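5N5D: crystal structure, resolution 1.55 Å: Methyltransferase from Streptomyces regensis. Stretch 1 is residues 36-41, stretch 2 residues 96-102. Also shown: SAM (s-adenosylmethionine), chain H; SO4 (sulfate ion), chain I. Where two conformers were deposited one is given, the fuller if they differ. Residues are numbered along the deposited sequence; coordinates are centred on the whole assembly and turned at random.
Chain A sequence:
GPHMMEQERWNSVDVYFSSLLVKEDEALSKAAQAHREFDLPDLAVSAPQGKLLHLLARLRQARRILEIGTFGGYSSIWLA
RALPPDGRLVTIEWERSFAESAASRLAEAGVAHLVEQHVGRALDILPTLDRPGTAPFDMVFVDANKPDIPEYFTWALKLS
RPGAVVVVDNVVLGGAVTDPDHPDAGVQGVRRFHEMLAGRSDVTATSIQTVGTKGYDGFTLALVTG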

# COMPACT_ATOMS: atom_id res chain seq x y z
N ARG A 36 -11.04 -19.46 15.42
CA ARG A 36 -11.20 -20.83 15.88
C ARG A 36 -12.01 -20.89 17.16
O ARG A 36 -12.83 -21.80 17.35
N GLU A 37 -11.81 -19.92 18.06
CA GLU A 37 -12.61 -19.85 19.28
C GLU A 37 -14.10 -19.74 18.96
O GLU A 37 -14.93 -20.27 19.71
N PHE A 38 -14.45 -19.08 17.86
CA PHE A 38 -15.84 -18.76 17.56
C PHE A 38 -16.39 -19.54 16.37
O PHE A 38 -17.47 -19.22 15.88
N ASP A 39 -15.67 -20.56 15.89
CA ASP A 39 -16.15 -21.42 14.81
C ASP A 39 -16.47 -20.60 13.56
O ASP A 39 -17.53 -20.76 12.94
N LEU A 40 -15.55 -19.73 13.18
CA LEU A 40 -15.71 -18.85 12.04
C LEU A 40 -14.55 -19.01 11.07
O LEU A 40 -13.47 -19.48 11.45
N PRO A 41 -14.73 -18.61 9.81
CA PRO A 41 -13.57 -18.48 8.92
C PRO A 41 -12.62 -17.43 9.45
O PRO A 41 -12.96 -16.62 10.31
N ARG A 96 -20.19 -8.59 21.28
CA ARG A 96 -19.49 -8.37 22.54
C ARG A 96 -18.44 -9.44 22.80
O ARG A 96 -17.34 -9.13 23.28
N SER A 97 -18.74 -10.70 22.49
CA SER A 97 -17.79 -11.78 22.77
C SER A 97 -16.50 -11.59 21.98
O SER A 97 -15.40 -11.86 22.50
N PHE A 98 -16.59 -11.12 20.73
CA PHE A 98 -15.40 -10.82 19.96
C PHE A 98 -14.62 -9.68 20.61
O PHE A 98 -13.40 -9.77 20.80
N ALA A 99 -15.32 -8.60 20.95
CA ALA A 99 -14.66 -7.44 21.54
C ALA A 99 -13.96 -7.81 22.84
O ALA A 99 -12.88 -7.28 23.14
N GLU A 100 -14.55 -8.71 23.63
CA GLU A 100 -13.92 -9.14 24.88
C GLU A 100 -12.66 -9.94 24.61
O GLU A 100 -11.66 -9.80 25.32
N SER A 101 -12.69 -10.79 23.58
CA SER A 101 -11.48 -11.50 23.16
C SER A 101 -10.41 -10.52 22.72
O SER A 101 -9.24 -10.62 23.14
N ALA A 102 -10.78 -9.54 21.90
CA ALA A 102 -9.82 -8.53 21.47
C ALA A 102 -9.22 -7.79 22.65
O ALA A 102 -8.02 -7.49 22.66

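No direct hydrogen bond joins these two stretches; an edge-to-face pair of phenylalanines dominates the contact instead. Phe38, the first residue to leave helical geometry after its helix, points its CA-to-CB bond toward the second helix with chi1 m. Phe98, also m, starts out sideways, but its long, flat side chain brings the ring back, its edge toward the face of Phe38. The centroids lie 4.6 Å apart, the planes meet at 53°, and Phe38 CG approaches Phe98 CE1 to 3.5 Å. Such a tilt sets the slightly positive ring hydrogens of Phe98 against the electron-rich face of Phe38.

The tip of the Phe38 ring meets smaller groups: its CZ lies 3.6 Å from Ser97 O and 4.0 Å from Ser101 CB, the latter at the ring edge. Both serines, Ser97 with chi1 p, are short, and the broad ring lies close against the helix beside them. Leu40 (m, t) extends the apolar patch, its CD1 3.5 Å from Phe98 CZ. On another side of Phe98, CD2 lies 3.6 Å from O3' of SAM, the methyl donor.

A polar pair lies beside the rings. Glu37, extended (t, t), holds OE1 3.8 Å from Ser101 OG (chi1 t), and one water bridges these atoms through two weak hydrogen bonds. Arg36, out of reach of the second stretch, binds a sulfate, probably from the crystallisation liquor, NE to O4 at 2.7 Å.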

# COMPACT_ATOMS: atom_id res chain seq x y z
CB ARG A 36 -9.83 -21.48 16.08
CG ARG A 36 -9.03 -21.62 14.80
CD ARG A 36 -7.67 -22.24 15.06
NE ARG A 36 -6.92 -22.46 13.82
CZ ARG A 36 -5.66 -22.88 13.78
NH1 ARG A 36 -4.99 -23.11 14.90
NH2 ARG A 36 -5.06 -23.06 12.61
CB GLU A 37 -12.16 -18.67 20.14
CG GLU A 37 -13.04 -18.40 21.36
CD GLU A 37 -12.50 -17.29 22.23
OE1 GLU A 37 -11.32 -16.92 22.07
OE2 GLU A 37 -13.26 -16.77 23.08
CB PHE A 38 -15.99 -17.26 17.32
CG PHE A 38 -15.52 -16.42 18.48
CD1 PHE A 38 -16.21 -16.44 19.68
CD2 PHE A 38 -14.39 -15.63 18.37
CE1 PHE A 38 -15.78 -15.67 20.75
CE2 PHE A 38 -13.96 -14.86 19.44
CZ PHE A 38 -14.65 -14.89 20.63
CB ASP A 39 -17.37 -22.24 15.25
CG ASP A 39 -17.02 -23.31 16.25
OD1 ASP A 39 -15.85 -23.75 16.28
OD2 ASP A 39 -17.93 -23.73 17.01
CB LEU A 40 -15.79 -17.38 12.48
CG LEU A 40 -16.99 -16.97 13.33
CD1 LEU A 40 -16.81 -15.54 13.79
CD2 LEU A 40 -18.28 -17.13 12.57
CB PRO A 41 -14.19 -18.06 7.58
CG PRO A 41 -15.67 -18.26 7.72
CD PRO A 41 -15.97 -18.14 9.18
CB ARG A 96 -20.48 -8.32 23.71
CG ARG A 96 -19.81 -8.05 25.05
CD ARG A 96 -20.82 -7.70 26.12
NE ARG A 96 -21.54 -6.47 25.80
CZ ARG A 96 -21.05 -5.24 25.96
NH1 ARG A 96 -19.83 -5.06 26.44
NH2 ARG A 96 -21.79 -4.19 25.63
CB SER A 97 -18.41 -13.13 22.45
OG SER A 97 -18.70 -13.26 21.07
CB PHE A 98 -15.75 -10.44 18.51
CG PHE A 98 -16.53 -11.49 17.75
CD1 PHE A 98 -16.75 -12.76 18.27
CD2 PHE A 98 -17.03 -11.20 16.50
CE1 PHE A 98 -17.46 -13.71 17.55
CE2 PHE A 98 -17.74 -12.13 15.78
CZ PHE A 98 -17.96 -13.39 16.31
CB ALA A 99 -15.68 -6.33 21.79
CB GLU A 100 -14.92 -9.95 25.71
CG GLU A 100 -16.05 -9.11 26.30
CD GLU A 100 -17.09 -9.94 27.04
OE1 GLU A 100 -17.07 -11.18 26.91
OE2 GLU A 100 -17.93 -9.35 27.76
CB SER A 101 -11.83 -12.48 22.03
OG SER A 101 -10.69 -13.21 21.61
CB ALA A 102 -10.49 -7.56 20.50
N SAM H . -10.39 -5.94 11.37
CA SAM H . -10.30 -7.32 11.88
C SAM H . -8.87 -7.90 11.65
O SAM H . -8.35 -7.67 10.53
OXT SAM H . -8.34 -8.53 12.59
CB SAM H . -11.35 -8.23 11.20
CG SAM H . -12.74 -7.59 11.19
SD SAM H . -13.90 -8.81 10.54
CE SAM H . -13.51 -8.77 8.83
C5' SAM H . -15.48 -7.88 10.49
C4' SAM H . -16.01 -7.56 11.87
O4' SAM H . -17.04 -6.55 11.79
C3' SAM H . -16.62 -8.76 12.61
O3' SAM H . -15.96 -8.91 13.87
C2' SAM H . -18.11 -8.39 12.74
O2' SAM H . -18.70 -8.85 13.94
C1' SAM H . -18.04 -6.87 12.74
N9 SAM H . -19.27 -6.19 12.34
C8 SAM H . -20.15 -6.57 11.36
N7 SAM H . -21.14 -5.73 11.18
C5 SAM H . -20.90 -4.74 12.12
C6 SAM H . -21.58 -3.54 12.42
N6 SAM H . -22.69 -3.14 11.80
N1 SAM H . -21.06 -2.76 13.40
C2 SAM H . -19.95 -3.16 14.02
N3 SAM H . -19.22 -4.26 13.82
C4 SAM H . -19.75 -5.01 12.84
S SO4 I . -7.42 -21.84 10.42
O1 SO4 I . -6.45 -20.86 10.90
O2 SO4 I . -6.71 -23.01 9.90
O3 SO4 I . -8.22 -21.25 9.35
O4 SO4 I . -8.29 -22.25 11.51
O HOH W 1 -9.79 -14.98 24.43